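Local coordinates for protein fimbrium subunit Fim1C (PDB 4QB7) that is probably a component of the fimbrium tip, on filamentous cell-surface appendages that mediate adhesion and biofilm formation, at residues D139-C144 / F164-T169. Numbering follows the deposited sequence.
Sequences DLVTDC and FSHVLT
His166 ND1 donates to Asp139 OD1 at 2.7 Å, with an N-H...O angle of 152°. The oxygen uses its syn lone pair, and carboxylate and imidazole are nearly coplanar. With CG anti to the backbone N (chi1 175°), the Asp139 carboxylate reaches the edge of the His166 ring. A water also donates to Asp139 OD1 and to Leu140 O, and accepts from Leu168 N, bridging the segments where the strand pairing ends. An alanine in place of this aspartate would probably leave His166 ND1 without this carboxylate acceptor, the water with one partner fewer and the ring less firmly fixed in its rotation.

Val141 lies alongside His166, its CG1 3.4 Å from ND1, while its CG2 meets Phe164 CD1 at 3.7 Å. On the face that carries Thr142 and Ser165, Thr142 meets Val167 CG1, and its OG1 is hydrogen-bonded to Tyr208 OH. Val167 CG2 approaches Leu140 CD2 at 3.8 Å.

Thr142 and Ser165 form an antiparallel hydrogen-bonded pair, Ser165 N to Thr142 O at 2.8 Å and Thr142 N to Ser165 O at 3.0 Å.

Trp347 stacks on the His166 ring. Phe164 touches helix 30-36. Within the fimbrillin-like fold, strand 141-143 pairs antiparallel with strands 159-178 and 90-97 in a mixed sheet.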
# COMPACT_ATOMS: atom_id res chain seq x y z
N ASP A 139 -4.04 -3.16 1.65
CA ASP A 139 -2.95 -3.42 0.71
C ASP A 139 -3.64 -3.94 -0.57
O ASP A 139 -3.85 -5.14 -0.72
CB ASP A 139 -1.93 -4.41 1.30
CG ASP A 139 -0.81 -4.87 0.37
OD1 ASP A 139 -0.60 -4.20 -0.67
OD2 ASP A 139 -0.14 -5.90 0.69
N LEU A 140 -4.09 -2.98 -1.42
CA LEU A 140 -4.82 -3.26 -2.65
C LEU A 140 -3.91 -3.90 -3.67
O LEU A 140 -2.91 -3.31 -4.08
CB LEU A 140 -5.47 -1.98 -3.23
CG LEU A 140 -6.28 -2.14 -4.53
CD1 LEU A 140 -7.56 -2.92 -4.31
CD2 LEU A 140 -6.53 -0.80 -5.19
N VAL A 141 -4.27 -5.12 -4.10
CA VAL A 141 -3.52 -5.87 -5.10
C VAL A 141 -4.42 -6.09 -6.30
O VAL A 141 -5.64 -6.21 -6.16
CB VAL A 141 -2.89 -7.20 -4.58
CG1 VAL A 141 -1.88 -6.95 -3.48
CG2 VAL A 141 -3.92 -8.21 -4.14
N THR A 142 -3.84 -6.10 -7.49
CA THR A 142 -4.63 -6.35 -8.69
C THR A 142 -3.89 -7.27 -9.62
O THR A 142 -2.69 -7.46 -9.49
CB THR A 142 -5.03 -5.08 -9.46
OG1 THR A 142 -3.88 -4.62 -10.20
CG2 THR A 142 -5.62 -4.00 -8.58
N ASP A 143 -4.63 -7.80 -10.57
CA ASP A 143 -4.11 -8.65 -11.60
C ASP A 143 -4.74 -8.27 -12.93
O ASP A 143 -5.94 -8.43 -13.12
CB ASP A 143 -4.37 -10.12 -11.26
CG ASP A 143 -3.73 -11.07 -12.24
OD1 ASP A 143 -3.17 -10.59 -13.25
OD2 ASP A 143 -3.82 -12.29 -12.03
N CYS A 144 -3.91 -7.74 -13.84
CA CYS A 144 -4.29 -7.40 -15.20
C CYS A 144 -3.17 -7.82 -16.18
O CYS A 144 -3.00 -7.22 -17.24
CB CYS A 144 -4.67 -5.93 -15.33
SG CYS A 144 -3.34 -4.77 -14.92
N PHE A 164 -0.88 -11.55 -8.44
CA PHE A 164 -1.27 -10.26 -7.89
C PHE A 164 -0.09 -9.31 -7.72
O PHE A 164 0.97 -9.72 -7.23
CB PHE A 164 -1.98 -10.45 -6.56
CG PHE A 164 -3.35 -11.05 -6.73
CD1 PHE A 164 -4.41 -10.28 -7.21
CD2 PHE A 164 -3.60 -12.38 -6.41
CE1 PHE A 164 -5.68 -10.83 -7.37
CE2 PHE A 164 -4.87 -12.94 -6.60
CZ PHE A 164 -5.90 -12.15 -7.06
N SER A 165 -0.29 -8.04 -8.11
CA SER A 165 0.74 -7.00 -7.95
C SER A 165 0.25 -5.94 -6.99
O SER A 165 -0.94 -5.66 -6.96
CB SER A 165 1.07 -6.37 -9.30
OG SER A 165 2.00 -7.16 -10.02
N HIS A 166 1.17 -5.36 -6.21
CA HIS A 166 0.85 -4.27 -5.26
C HIS A 166 0.81 -2.96 -6.04
O HIS A 166 1.82 -2.55 -6.64
CB HIS A 166 1.86 -4.23 -4.12
CG HIS A 166 1.88 -5.49 -3.30
ND1 HIS A 166 1.00 -5.68 -2.24
CD2 HIS A 166 2.68 -6.57 -3.38
CE1 HIS A 166 1.30 -6.86 -1.72
NE2 HIS A 166 2.30 -7.43 -2.38
N VAL A 167 -0.40 -2.37 -6.14
CA VAL A 167 -0.62 -1.18 -6.98
C VAL A 167 -0.50 0.13 -6.19
O VAL A 167 -0.60 1.21 -6.77
CB VAL A 167 -1.95 -1.29 -7.74
CG1 VAL A 167 -1.95 -2.51 -8.65
CG2 VAL A 167 -3.15 -1.31 -6.79
N LEU A 168 -0.27 0.04 -4.87
CA LEU A 168 -0.10 1.21 -4.00
C LEU A 168 1.40 1.45 -3.73
O LEU A 168 2.25 0.78 -4.32
CB LEU A 168 -0.85 0.96 -2.65
CG LEU A 168 -2.34 0.75 -2.68
CD1 LEU A 168 -2.85 0.50 -1.29
CD2 LEU A 168 -3.06 1.93 -3.28
N THR A 169 1.71 2.41 -2.85
CA THR A 169 3.07 2.65 -2.40
C THR A 169 3.14 2.22 -0.93
O THR A 169 2.19 2.45 -0.16
CB THR A 169 3.55 4.08 -2.67
OG1 THR A 169 4.96 4.11 -2.49
CG2 THR A 169 2.92 5.11 -1.78
O HOH W 1 -0.68 -2.30 -2.88